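Long-range contacts in NanU sialic acid binding protein (Bacteroides fragilis, PDB 4L7T), which binds sialic acid with high affinity as a SusD-family protein of the Bacteroides outer membrane, probably handing it to the partner transporter NanO: residues F191-Y195 with W204-Q210; N246-Q250 with N264-I268. Numbering follows the deposited sequence.

Contact 1: F191-Y195 with W204-Q210; sequences FGSDY and WSMAATQ
In the helix-rich, TPR-like core of this SusD-family protein, two consecutive helices, 173-191 and 206-223, are joined by a loop, and the first residues of the second helix pack against the turn with which that loop begins. Phe-191 ends helix 173-191; Gly-192 leaves helical angles with positive phi (65/-125) as the second residue of a type II' beta turn from Phe-191 to Asp-194, closed by Asp-194 N to Phe-191 O at 3.0 Å. The chain comes closest at Tyr-195 and Met-206, CA atoms 5.2 Å apart. Ser-205 is the N-cap of helix 206-223. Met-206 (chi1 t, chi2 p) fills the gap between two aromatic rings: its CG lies 3.5 Å from the centroid of the Tyr-195 ring, 9° off the normal, a CH-pi contact, while its SD makes oblique Met-aromatic contacts with the Tyr-195 and Phe-191 rings, 4.9 and 5.0 Å from their centroids. Phe-191 (chi1 m) lays a face over the start of the helix, CZ to Ser-205 C 3.4 Å and CE2 to Met-206 N 3.6 Å, and meets the Trp-204 ring edge to edge, Phe-191 CZ to Trp-204 CD1 4.0 Å. Trp-204 NE1 donates to Thr-209 OG1 (2.8 Å), which also bonds Ser-187. Tyr-195 OH, hydrogen-bonded to Ser-240, lies 3.6 Å from Gln-210 CG. No direct hydrogen bond crosses; two waters do this work at the helix start. One accepts from Met-206 N and donates to Asp-194 O, both 2.8 Å; the other accepts from Ala-207 N (2.8 Å) and donates to Tyr-195 O and Ser-205 OG, each 2.9 Å.

Contact 2: N246-Q250 with N264-I268; sequences NVSLQ and NSEII
An extended segment, Val-247 and Ser-248 in beta-like conformation, lies against a type I beta turn from Asn-264 to Ile-267, with CA atoms 5.1 Å apart at both Val-247/Ser-265 and Ser-248/Glu-266. Two direct hydrogen bonds join them: Ser-248 N to Ser-265 O (3.1 Å) and Gln-250 N to the carboxylate atom Glu-266 OE1 (3.0 Å). Ser-265 O also receives a CA-H...O contact from Val-247 CA at 3.2 Å. The turn is held by Ile-267 N to Asn-264 O (3.1 Å) and by an Asx turn, Glu-266 N to Asn-264 OD1 (2.9 Å). One water donates to Ser-248 O (2.9 Å) and bonds Ser-265 OG (2.7 Å). Apolar packing pairs Val-247 CG1 with Ile-268 CG1 at 3.7 Å. Glu-266, extended with chi1 and chi2 t, makes salt bridges to Arg-387 and Arg-416, while Leu-249 packs on helix 407-418. The turn runs into strand 267-271, which pairs antiparallel with strand 383-387 beside helix 388-401.

The two contacts follow one another along the chain: contact 1 closes at the start of helix 206-223, and contact 2 opens after the next helix, 227-244. Their centres are about 15 Å apart, on the same side of the chain's centre, and both involve loops at helix ends. They touch through Ile-268, whose CG2 lies 3.6 Å from both Ala-207 CB and Ala-208 N. Helix 227-244 also bridges them, covering Tyr-195 and Gln-210 before its following loop supplies 246-250. Ile-268 thereby joins the small 267-271/383-387 sheet to the start of helix 206-223, so two successive loop regions of the helical SusD-family fold share one packing junction.

Contact 1: F191-Y195 with W204-Q210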
# COMPACT_ATOMS: atom_id res chain seq x y z
N PHE A 191 -16.04 9.27 -15.12
CA PHE A 191 -14.92 9.67 -15.94
C PHE A 191 -15.13 9.60 -17.43
O PHE A 191 -14.42 10.32 -18.16
CB PHE A 191 -13.68 8.83 -15.59
CG PHE A 191 -13.15 9.09 -14.20
CD1 PHE A 191 -12.71 10.40 -13.83
CD2 PHE A 191 -13.03 8.04 -13.26
CE1 PHE A 191 -12.15 10.68 -12.53
CE2 PHE A 191 -12.54 8.28 -11.99
CZ PHE A 191 -12.06 9.59 -11.58
N GLY A 192 -15.99 8.71 -17.86
CA GLY A 192 -16.24 8.48 -19.32
C GLY A 192 -14.96 7.92 -19.96
O GLY A 192 -14.39 6.93 -19.49
N SER A 193 -14.49 8.59 -21.01
CA SER A 193 -13.25 8.20 -21.60
C SER A 193 -12.07 9.07 -21.19
O SER A 193 -11.04 9.02 -21.84
CB SER A 193 -13.37 8.24 -23.14
OG SER A 193 -13.77 9.52 -23.55
N ASP A 194 -12.20 9.88 -20.12
CA ASP A 194 -11.12 10.80 -19.73
C ASP A 194 -10.12 10.04 -18.84
O ASP A 194 -10.40 9.83 -17.64
CB ASP A 194 -11.77 12.01 -19.00
CG ASP A 194 -10.79 13.09 -18.60
OD1 ASP A 194 -9.59 12.97 -18.88
OD2 ASP A 194 -11.18 14.15 -18.02
N TYR A 195 -8.97 9.68 -19.38
CA TYR A 195 -7.89 9.08 -18.57
C TYR A 195 -6.86 10.08 -18.12
O TYR A 195 -5.74 9.71 -17.68
CB TYR A 195 -7.19 7.95 -19.40
CG TYR A 195 -7.91 6.62 -19.37
CD1 TYR A 195 -7.38 5.56 -18.61
CD2 TYR A 195 -9.10 6.43 -20.03
CE1 TYR A 195 -8.00 4.35 -18.58
CE2 TYR A 195 -9.81 5.17 -19.95
CZ TYR A 195 -9.21 4.15 -19.19
OH TYR A 195 -9.89 2.92 -19.11
N TRP A 204 -7.58 11.28 -7.18
CA TRP A 204 -8.11 10.11 -7.84
C TRP A 204 -8.42 10.40 -9.34
O TRP A 204 -8.73 11.54 -9.72
CB TRP A 204 -9.35 9.61 -7.07
CG TRP A 204 -9.70 8.19 -7.39
CD1 TRP A 204 -10.48 7.75 -8.38
CD2 TRP A 204 -9.18 7.02 -6.71
NE1 TRP A 204 -10.58 6.32 -8.34
CE2 TRP A 204 -9.81 5.88 -7.30
CE3 TRP A 204 -8.35 6.84 -5.61
CZ2 TRP A 204 -9.55 4.54 -6.88
CZ3 TRP A 204 -8.08 5.48 -5.18
CH2 TRP A 204 -8.66 4.39 -5.82
N SER A 205 -8.32 9.38 -10.18
CA SER A 205 -8.44 9.57 -11.68
C SER A 205 -8.98 8.25 -12.25
O SER A 205 -9.11 7.24 -11.51
CB SER A 205 -7.08 9.87 -12.29
OG SER A 205 -6.22 8.74 -12.16
N MET A 206 -9.29 8.23 -13.55
CA MET A 206 -9.69 6.98 -14.17
C MET A 206 -8.67 5.85 -14.04
O MET A 206 -9.10 4.70 -13.79
CB MET A 206 -10.01 7.23 -15.69
CG MET A 206 -10.50 5.99 -16.37
SD MET A 206 -12.03 5.24 -15.77
CE MET A 206 -12.86 4.88 -17.34
N ALA A 207 -7.39 6.15 -14.19
CA ALA A 207 -6.38 5.06 -14.09
C ALA A 207 -6.39 4.44 -12.67
O ALA A 207 -6.16 3.27 -12.51
CB ALA A 207 -5.03 5.56 -14.39
N ALA A 208 -6.64 5.24 -11.63
CA ALA A 208 -6.75 4.68 -10.28
C ALA A 208 -8.01 3.79 -10.19
O ALA A 208 -7.96 2.72 -9.60
CB ALA A 208 -6.89 5.85 -9.22
N THR A 209 -9.15 4.21 -10.77
CA THR A 209 -10.32 3.36 -10.80
C THR A 209 -10.02 2.07 -11.52
O THR A 209 -10.42 1.00 -11.05
CB THR A 209 -11.57 4.07 -11.46
OG1 THR A 209 -11.98 5.06 -10.47
CG2 THR A 209 -12.73 3.12 -11.67
N GLN A 210 -9.28 2.14 -12.63
CA GLN A 210 -8.99 0.90 -13.39
C GLN A 210 -8.02 -0.04 -12.62
O GLN A 210 -8.16 -1.26 -12.69
CB GLN A 210 -8.40 1.20 -14.77
CG GLN A 210 -9.42 1.92 -15.71
CD GLN A 210 -10.65 1.13 -15.91
OE1 GLN A 210 -10.58 -0.05 -16.23
NE2 GLN A 210 -11.81 1.76 -15.74
O HOH W 1 -9.21 10.50 -15.24
O HOH W 2 -6.12 8.54 -15.07

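Contact 2: N246-Q250 with N264-I268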
# COMPACT_ATOMS: atom_id res chain seq x y z
N ASN A 246 -1.21 8.17 -19.29
CA ASN A 246 0.18 8.58 -19.48
C ASN A 246 1.09 8.06 -18.34
O ASN A 246 1.25 8.70 -17.31
CB ASN A 246 0.32 10.11 -19.51
CG ASN A 246 1.77 10.52 -19.68
OD1 ASN A 246 2.60 9.69 -20.07
ND2 ASN A 246 2.08 11.74 -19.35
N VAL A 247 1.61 6.86 -18.52
CA VAL A 247 2.40 6.18 -17.50
C VAL A 247 3.59 5.51 -18.11
O VAL A 247 3.53 5.12 -19.29
CB VAL A 247 1.55 5.05 -16.80
CG1 VAL A 247 0.51 5.72 -15.77
CG2 VAL A 247 0.88 4.06 -17.80
N SER A 248 4.68 5.42 -17.36
CA SER A 248 5.90 4.83 -17.84
C SER A 248 6.70 4.39 -16.62
O SER A 248 6.60 5.06 -15.56
CB SER A 248 6.68 5.95 -18.55
OG SER A 248 7.83 5.40 -19.12
N LEU A 249 7.47 3.32 -16.74
CA LEU A 249 8.48 3.06 -15.71
C LEU A 249 9.62 4.08 -15.64
O LEU A 249 10.26 4.37 -16.67
CB LEU A 249 9.04 1.64 -15.82
CG LEU A 249 8.01 0.52 -15.73
CD1 LEU A 249 8.77 -0.78 -15.96
CD2 LEU A 249 7.32 0.49 -14.34
N GLN A 250 9.92 4.60 -14.44
CA GLN A 250 11.15 5.39 -14.28
C GLN A 250 12.40 4.47 -14.58
O GLN A 250 12.45 3.31 -14.15
CB GLN A 250 11.22 5.92 -12.84
CG GLN A 250 10.19 7.00 -12.55
CD GLN A 250 10.68 8.35 -13.19
OE1 GLN A 250 10.15 8.76 -14.19
NE2 GLN A 250 11.78 8.93 -12.67
N ASN A 264 6.16 12.18 -10.90
CA ASN A 264 6.80 11.39 -12.02
C ASN A 264 5.77 10.45 -12.66
O ASN A 264 4.71 10.07 -12.06
CB ASN A 264 8.06 10.64 -11.59
CG ASN A 264 7.73 9.41 -10.71
OD1 ASN A 264 7.17 8.40 -11.18
ND2 ASN A 264 8.03 9.54 -9.38
N SER A 265 6.02 10.10 -13.93
CA SER A 265 4.94 9.47 -14.63
C SER A 265 4.82 7.96 -14.38
O SER A 265 3.96 7.34 -14.97
CB SER A 265 5.02 9.74 -16.15
OG SER A 265 6.26 9.19 -16.56
N GLU A 266 5.58 7.41 -13.42
CA GLU A 266 5.23 6.04 -12.96
C GLU A 266 4.06 6.04 -11.93
O GLU A 266 3.32 5.03 -11.74
CB GLU A 266 6.47 5.41 -12.33
CG GLU A 266 6.16 3.89 -11.95
CD GLU A 266 7.37 3.11 -11.70
OE1 GLU A 266 8.42 3.52 -12.14
OE2 GLU A 266 7.27 2.00 -11.08
N ILE A 267 3.78 7.21 -11.34
CA ILE A 267 2.72 7.24 -10.29
C ILE A 267 1.34 7.35 -10.89
O ILE A 267 1.10 8.20 -11.76
CB ILE A 267 2.97 8.46 -9.34
CG1 ILE A 267 4.43 8.47 -8.84
CG2 ILE A 267 1.86 8.55 -8.19
CD1 ILE A 267 4.80 7.24 -8.04
N ILE A 268 0.46 6.44 -10.47
CA ILE A 268 -0.94 6.47 -10.85
C ILE A 268 -1.73 7.15 -9.74
O ILE A 268 -2.46 8.10 -10.04
CB ILE A 268 -1.52 5.07 -11.23
CG1 ILE A 268 -0.74 4.53 -12.45
CG2 ILE A 268 -3.05 5.13 -11.39
CD1 ILE A 268 -1.16 2.99 -12.69
O HOH W 3 8.09 7.55 -15.50